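Local coordinates for subclass B1 metallo-beta-lactamase (Myroides odoratimimus, PDB 6T5L), which probably hydrolyses the amide bond of beta-lactam antibiotics, carbapenems among them, as a zinc-dependent subclass B1 metallo-beta-lactamase, at residues A[73-76]-A[77-81]; A[198-201]-A[202-206]. All coordinates share one frame; numbering follows the deposited sequence.

Interaction 1. Residues A[73-76]-A[77-81]; sequences SSLE and LINFV
Leu75 and Asn79, one helical turn apart, supply the side-chain meeting across the join of 73-76 and 77-81. CD1 of Leu75 lies 3.6 Å from ND2 of Asn79, a methyl against an amide nitrogen, and the two groups cross at a slant. The leucine CG stands anti to its backbone N (chi1 179°), which with chi2 at 59° sets CD1 against the amide. Both residues are partly exposed, as is Glu76, and this is the looser side of helix 71-83.

The flank carrying Leu77, Ile78 and Phe80 is tightly packed. Leu77 sits on Leu25 and Ile27 of strand 25-29 and on Leu55 of strand 49-58, while Ile78 meets Phe108 of helix 105-110. Ile78 also folds back on the preceding turn: CG1, beside its own backbone N, comes to 3.3 Å from Ser74 O. That same oxygen takes the hydrogen bond of Ile78 N at 2.9 Å, with an N-H...O angle of 168°. Asn79 N is held equally straight by Leu75 O, at 2.9 Å. Phe80 N continues the pattern on Glu76 O at 2.9 Å.

The carboxylate of Glu76 extends away from these backbone bonds to Tyr20 OH through OE1 and to Asn24 ND2 through OE2. The chemistry therefore divides: backbone amides hold the turns together, an apolar flank packs on strands 25-29 and 49-58 and on helix 105-110, and two neutral partners probably steady Glu76's negative charge.

Interaction 2. Residues A[198-201]-A[202-206]; sequences KEWS and TTVEK
Trp200 and Val204 lie side by side, their side chains pointing the same way from successive turns of helix 200-210. The valine meets the indole at its edge and in the ring plane: CG2 of Val204 is 3.8 Å from CD1 of Trp200, on the pyrrole side. With chi1 of Val204 at 171°, CG1 takes the position anti to the backbone N, and CG2 falls beside that N, facing the indole. The ring itself stacks on Phe237 of helix 228-237 and gives its NE1 hydrogen to Leu181 O, so its rotation is fixed from outside the helix.

Glu199 and Thr202 meet differently, crossing at an angle on a partly exposed side. The glutamate chain bends at chi2 (-65°), bringing its carboxylate round to the threonine; OG1 of Thr202 donates a weak hydrogen bond of 3.2 Å to OE1 of Glu199. Thr203 OG1 lies near Glu199 O but is hydrogen-bonded to Glu159 O.

Backbone bonds four residues apart run alongside. Thr203 N reaches Glu199 O at 2.9 Å. Val204 N binds Trp200 O at 3.1 Å, and Glu205 N binds Ser201 O.

Trp200 also touches His161, and its side chain is about 8 Å from a bound zinc ion. The arrangement belongs to the N-terminal part of the helix in the beta-alpha-beta unit of strand 175-179, helix 200-210 and strand 216-219 of this metallo-beta-lactamase fold, with Trp200 packing behind the zinc ligand His161.

Interactions 1 and 2 follow one another along the chain and occupy opposite sides of its centre; their own centres are 34 Å apart and their nearest atoms about 23 Å, so they do not touch. Each belongs to the helix of a beta-alpha-beta unit, 61-65/71-83/88-93 for interaction 1 and 175-179/200-210/216-219 for interaction 2, and these units contribute to different sheets of the alpha-beta sandwich. Interaction 2 lies nearer the active site: its Trp200 touches His161, which holds one zinc ion with His96 and His98, and strand 175-179 of the same unit leads to Cys180, which binds the other with Asp100 and His221. Interaction 1 is structural packing on the six-stranded sheet.

Interaction 1. Residues A[73-76]-A[77-81]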
# COMPACT_ATOMS: atom_id res chain seq x y z
N SER A 73 -3.06 -15.01 3.94
CA SER A 73 -3.60 -14.13 2.91
C SER A 73 -2.52 -13.79 1.88
O SER A 73 -2.78 -13.77 0.66
CB SER A 73 -4.13 -12.83 3.54
OG SER A 73 -5.27 -13.08 4.36
N SER A 74 -1.31 -13.51 2.39
CA SER A 74 -0.17 -13.21 1.54
C SER A 74 0.17 -14.39 0.63
O SER A 74 0.45 -14.20 -0.56
CB SER A 74 1.03 -12.85 2.43
OG SER A 74 0.85 -11.62 3.12
N LEU A 75 0.15 -15.63 1.16
CA LEU A 75 0.38 -16.79 0.30
C LEU A 75 -0.72 -16.93 -0.77
O LEU A 75 -0.43 -17.31 -1.92
CB LEU A 75 0.45 -18.07 1.15
CG LEU A 75 0.65 -19.42 0.47
CD1 LEU A 75 1.99 -19.48 -0.34
CD2 LEU A 75 0.61 -20.70 1.49
N GLU A 76 -1.99 -16.68 -0.42
CA GLU A 76 -3.01 -16.67 -1.47
C GLU A 76 -2.68 -15.65 -2.55
O GLU A 76 -2.82 -15.93 -3.73
CB GLU A 76 -4.42 -16.41 -0.94
CG GLU A 76 -4.97 -17.54 -0.04
CD GLU A 76 -6.45 -17.40 0.33
OE1 GLU A 76 -7.25 -16.82 -0.44
OE2 GLU A 76 -6.80 -17.86 1.46
N LEU A 77 -2.20 -14.46 -2.17
CA LEU A 77 -1.86 -13.44 -3.17
C LEU A 77 -0.68 -13.87 -4.06
O LEU A 77 -0.74 -13.77 -5.30
CB LEU A 77 -1.54 -12.14 -2.46
CG LEU A 77 -1.04 -10.99 -3.33
CD1 LEU A 77 -2.03 -10.69 -4.40
CD2 LEU A 77 -0.84 -9.76 -2.55
N ILE A 78 0.39 -14.37 -3.45
CA ILE A 78 1.58 -14.81 -4.21
C ILE A 78 1.22 -15.93 -5.18
O ILE A 78 1.57 -15.88 -6.37
CB ILE A 78 2.69 -15.23 -3.23
CG1 ILE A 78 3.18 -14.00 -2.45
CG2 ILE A 78 3.83 -15.92 -3.99
CD1 ILE A 78 3.99 -14.30 -1.16
N ASN A 79 0.47 -16.93 -4.70
CA ASN A 79 0.04 -18.02 -5.57
C ASN A 79 -0.87 -17.50 -6.66
O ASN A 79 -0.78 -17.92 -7.82
CB ASN A 79 -0.65 -19.10 -4.73
CG ASN A 79 0.36 -20.02 -3.96
OD1 ASN A 79 1.56 -20.07 -4.29
ND2 ASN A 79 -0.12 -20.70 -2.96
N PHE A 80 -1.74 -16.52 -6.35
CA PHE A 80 -2.54 -15.95 -7.43
C PHE A 80 -1.66 -15.29 -8.50
O PHE A 80 -1.90 -15.41 -9.71
CB PHE A 80 -3.52 -14.93 -6.88
CG PHE A 80 -4.17 -14.05 -7.95
CD1 PHE A 80 -5.30 -14.47 -8.62
CD2 PHE A 80 -3.66 -12.81 -8.24
CE1 PHE A 80 -5.92 -13.65 -9.57
CE2 PHE A 80 -4.27 -11.97 -9.20
CZ PHE A 80 -5.39 -12.40 -9.87
N VAL A 81 -0.66 -14.53 -8.07
CA VAL A 81 0.18 -13.89 -9.06
C VAL A 81 0.88 -14.93 -9.92
O VAL A 81 0.90 -14.84 -11.15
CB VAL A 81 1.19 -12.94 -8.39
CG1 VAL A 81 2.19 -12.45 -9.42
CG2 VAL A 81 0.46 -11.77 -7.71

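Interaction 2. Residues A[198-201]-A[202-206]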
# COMPACT_ATOMS: atom_id res chain seq x y z
N LYS A 198 -1.05 17.51 13.34
CA LYS A 198 -0.78 18.90 12.97
C LYS A 198 -0.36 18.98 11.51
O LYS A 198 -0.62 19.99 10.85
CB LYS A 198 0.25 19.52 13.90
CG LYS A 198 -0.26 19.70 15.34
CD LYS A 198 -1.80 19.85 15.40
CE LYS A 198 -2.30 20.64 16.61
NZ LYS A 198 -3.58 20.07 17.17
N GLU A 199 0.20 17.90 10.96
CA GLU A 199 0.73 17.95 9.63
C GLU A 199 -0.06 17.13 8.62
O GLU A 199 0.23 17.23 7.43
CB GLU A 199 2.19 17.46 9.62
CG GLU A 199 3.22 18.46 10.13
CD GLU A 199 3.35 19.71 9.25
OE1 GLU A 199 3.82 19.61 8.10
OE2 GLU A 199 2.96 20.80 9.72
N TRP A 200 -0.98 16.26 9.06
CA TRP A 200 -1.65 15.35 8.11
C TRP A 200 -2.15 16.12 6.88
O TRP A 200 -1.97 15.72 5.73
CB TRP A 200 -2.84 14.65 8.79
CG TRP A 200 -3.28 13.37 8.19
CD1 TRP A 200 -3.38 13.09 6.85
CD2 TRP A 200 -3.71 12.18 8.89
NE1 TRP A 200 -3.78 11.78 6.66
CE2 TRP A 200 -4.01 11.20 7.89
CE3 TRP A 200 -3.87 11.85 10.24
CZ2 TRP A 200 -4.46 9.90 8.22
CZ3 TRP A 200 -4.29 10.56 10.57
CH2 TRP A 200 -4.56 9.58 9.56
N SER A 201 -2.85 17.21 7.10
CA SER A 201 -3.52 17.78 5.94
C SER A 201 -2.52 18.49 5.00
O SER A 201 -2.63 18.35 3.76
CB SER A 201 -4.63 18.71 6.37
OG SER A 201 -4.05 19.97 6.51
N THR A 202 -1.52 19.23 5.55
CA THR A 202 -0.54 19.81 4.65
C THR A 202 0.22 18.71 3.89
O THR A 202 0.46 18.83 2.67
CB THR A 202 0.43 20.78 5.35
OG1 THR A 202 1.56 20.10 5.86
CG2 THR A 202 -0.18 21.51 6.47
N THR A 203 0.47 17.56 4.54
CA THR A 203 1.07 16.44 3.82
C THR A 203 0.21 16.06 2.60
O THR A 203 0.73 15.84 1.51
CB THR A 203 1.25 15.22 4.72
OG1 THR A 203 2.26 15.49 5.69
CG2 THR A 203 1.74 14.02 3.92
N VAL A 204 -1.10 15.94 2.77
CA VAL A 204 -1.91 15.44 1.65
C VAL A 204 -2.07 16.54 0.58
O VAL A 204 -2.18 16.24 -0.64
CB VAL A 204 -3.27 14.88 2.15
CG1 VAL A 204 -4.25 14.55 0.94
CG2 VAL A 204 -3.07 13.67 3.10
N GLU A 205 -2.03 17.82 0.99
CA GLU A 205 -1.98 18.92 0.03
C GLU A 205 -0.80 18.75 -0.94
O GLU A 205 -0.92 19.02 -2.14
CB GLU A 205 -1.88 20.26 0.77
CG GLU A 205 -3.19 20.78 1.34
CD GLU A 205 -3.00 21.97 2.28
OE1 GLU A 205 -1.85 22.44 2.40
OE2 GLU A 205 -3.99 22.41 2.90
N LYS A 206 0.33 18.25 -0.43
CA LYS A 206 1.50 18.01 -1.26
C LYS A 206 1.27 16.84 -2.21
O LYS A 206 1.65 16.90 -3.40
CB LYS A 206 2.72 17.76 -0.36
CG LYS A 206 3.23 18.95 0.39
CD LYS A 206 4.33 18.52 1.41
CE LYS A 206 4.60 19.59 2.47
NZ LYS A 206 5.82 19.26 3.29